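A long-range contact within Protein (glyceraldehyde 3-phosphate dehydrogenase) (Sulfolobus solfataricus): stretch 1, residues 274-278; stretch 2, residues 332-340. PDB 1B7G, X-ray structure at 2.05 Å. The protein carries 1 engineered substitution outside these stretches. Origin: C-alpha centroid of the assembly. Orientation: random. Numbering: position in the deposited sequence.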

# COMPACT_ATOMS: atom_id res chain seq x y z
N ASP A 274 -4.77 -5.19 0.22
CA ASP A 274 -5.53 -5.96 1.18
C ASP A 274 -5.20 -7.44 1.19
O ASP A 274 -4.97 -8.08 0.17
CB ASP A 274 -7.07 -5.80 0.96
CG ASP A 274 -7.51 -4.41 1.36
OD1 ASP A 274 -6.68 -3.68 1.98
OD2 ASP A 274 -8.66 -4.03 1.09
N ILE A 275 -5.15 -8.01 2.40
CA ILE A 275 -4.99 -9.46 2.54
C ILE A 275 -6.06 -9.90 3.54
O ILE A 275 -5.83 -9.96 4.76
CB ILE A 275 -3.63 -9.93 3.01
CG1 ILE A 275 -2.47 -9.50 2.10
CG2 ILE A 275 -3.56 -11.44 3.25
CD1 ILE A 275 -1.11 -9.82 2.69
N PRO A 276 -7.25 -10.24 3.03
CA PRO A 276 -8.37 -10.57 3.87
C PRO A 276 -8.29 -11.94 4.54
O PRO A 276 -9.15 -12.28 5.36
CB PRO A 276 -9.58 -10.50 2.96
CG PRO A 276 -9.10 -10.05 1.62
CD PRO A 276 -7.61 -10.15 1.58
N GLU A 277 -7.40 -12.80 4.10
CA GLU A 277 -7.24 -14.13 4.62
C GLU A 277 -6.42 -14.18 5.93
O GLU A 277 -5.51 -13.36 6.09
CB GLU A 277 -6.50 -15.00 3.60
CG GLU A 277 -7.23 -15.07 2.23
CD GLU A 277 -6.88 -13.95 1.28
OE1 GLU A 277 -6.05 -13.07 1.65
OE2 GLU A 277 -7.42 -13.92 0.15
N VAL A 278 -6.67 -15.18 6.75
CA VAL A 278 -5.84 -15.39 7.97
C VAL A 278 -4.50 -15.91 7.49
O VAL A 278 -4.51 -16.84 6.66
CB VAL A 278 -6.51 -16.39 8.94
CG1 VAL A 278 -5.61 -16.76 10.13
CG2 VAL A 278 -7.79 -15.78 9.50
N LEU A 332 -14.11 -11.61 -5.02
CA LEU A 332 -13.22 -10.67 -4.29
C LEU A 332 -11.78 -11.12 -4.36
O LEU A 332 -10.93 -10.54 -3.67
CB LEU A 332 -13.68 -10.56 -2.84
CG LEU A 332 -15.08 -9.96 -2.63
CD1 LEU A 332 -15.35 -9.81 -1.14
CD2 LEU A 332 -15.19 -8.59 -3.30
N GLY A 333 -11.55 -12.21 -5.07
CA GLY A 333 -10.24 -12.78 -5.26
C GLY A 333 -9.65 -13.34 -3.96
O GLY A 333 -8.45 -13.17 -3.73
N ILE A 334 -10.46 -14.03 -3.18
CA ILE A 334 -10.03 -14.60 -1.91
C ILE A 334 -9.17 -15.82 -2.18
O ILE A 334 -9.41 -16.57 -3.12
CB ILE A 334 -11.23 -14.94 -1.02
CG1 ILE A 334 -12.08 -13.73 -0.66
CG2 ILE A 334 -10.82 -15.67 0.26
CD1 ILE A 334 -11.31 -12.51 -0.15
N LEU A 335 -8.10 -16.01 -1.42
CA LEU A 335 -7.19 -17.12 -1.65
C LEU A 335 -7.27 -18.25 -0.66
O LEU A 335 -7.78 -18.12 0.43
CB LEU A 335 -5.75 -16.52 -1.59
CG LEU A 335 -5.45 -15.40 -2.58
CD1 LEU A 335 -4.08 -14.76 -2.27
CD2 LEU A 335 -5.48 -15.92 -4.02
N LYS A 336 -6.59 -19.35 -0.97
CA LYS A 336 -6.39 -20.45 -0.03
C LYS A 336 -4.98 -20.97 -0.34
O LYS A 336 -4.38 -20.47 -1.29
CB LYS A 336 -7.42 -21.59 -0.17
CG LYS A 336 -7.23 -22.30 -1.53
CD LYS A 336 -8.19 -23.49 -1.65
CE LYS A 336 -8.02 -24.00 -3.12
NZ LYS A 336 -8.86 -25.23 -3.27
N GLY A 337 -4.46 -21.92 0.40
CA GLY A 337 -3.16 -22.51 0.15
C GLY A 337 -2.05 -21.55 0.58
O GLY A 337 -2.28 -20.67 1.42
N TYR A 338 -0.88 -21.67 -0.01
CA TYR A 338 0.24 -20.80 0.27
C TYR A 338 0.11 -19.45 -0.41
O TYR A 338 -0.17 -19.34 -1.61
CB TYR A 338 1.59 -21.46 -0.07
CG TYR A 338 2.04 -22.45 0.99
CD1 TYR A 338 2.77 -22.03 2.11
CD2 TYR A 338 1.75 -23.81 0.86
CE1 TYR A 338 3.18 -22.95 3.07
CE2 TYR A 338 2.14 -24.72 1.82
CZ TYR A 338 2.86 -24.28 2.92
OH TYR A 338 3.25 -25.18 3.87
N LEU A 339 0.27 -18.38 0.38
CA LEU A 339 0.29 -17.04 -0.20
C LEU A 339 1.72 -16.79 -0.72
O LEU A 339 1.96 -16.17 -1.74
CB LEU A 339 -0.06 -15.96 0.82
CG LEU A 339 0.16 -14.52 0.34
CD1 LEU A 339 -0.85 -14.18 -0.79
CD2 LEU A 339 -0.00 -13.53 1.48
N ILE A 340 2.66 -17.26 0.09
CA ILE A 340 4.09 -17.05 -0.15
C ILE A 340 4.87 -17.98 0.75
O ILE A 340 4.25 -18.70 1.59
CB ILE A 340 4.48 -15.57 0.06
CG1 ILE A 340 5.86 -15.26 -0.51
CG2 ILE A 340 4.44 -15.20 1.55
CD1 ILE A 340 5.98 -15.44 -2.01
OXT ILE A 340 6.10 -18.11 0.60

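Stretch 2 begins where a helix lets go. Leu-332 directs its CA-to-CB bond toward stretch 1 but stays out of contact, and Gly-333 is the first residue to leave helical geometry, closing a Schellman motif with phi 67° and psi 43°. Positive phi by itself favours glycine, and after the turn the chain runs past the carboxylate of Glu-277.

Ile-334 is the first residue to make substantial contact. Its CA-to-CB bond points sideways, but with chi1 and chi2 both m the end of the side chain swings nearer, bringing CD1 to 3.8 Å from CG of Pro-276. The compact proline ring, itself directed toward stretch 2, offers an apolar surface without asking for a polar partner. The backbone of Ile-334 also passes close to the acid: its CA lies 3.4 Å from OE2 of Glu-277.

Leu-335 supplies the one hydrogen bond across the contact, and it does so through the backbone. Its N donates to OE2 of Glu-277 at 2.7 Å, with an N-H...acceptor angle of 159°, short and nearly straight. Glu-277 reaches it with chi1 m and chi2 p, a bent conformation that carries the carboxylate to the loop. The amide of Leu-335 finds its acceptor in a buried carboxylate, which for its part needs donors; OE1 and OE2 also have hydrogen bonds elsewhere in the structure. Glu-277 has the largest area covered by the opposing stretch, 74 Å² of the 241 Å² buried in all.

The CA-to-CB bond of Lys-336 points away, and neither it nor Gly-337 nor Tyr-338 makes contact, so the chain loops clear before Leu-339 returns. Directed toward stretch 1, Leu-339 places CD2 4.1 Å from CD1 of Ile-275, a loose apolar contact between branched side chains; both residues are buried, where side chains without hydrogen-bonding groups fit. Ile-340 ends the chain beyond reach. The rule is economical: one buried acid fixes a backbone amide, and two apolar pairs supplement it.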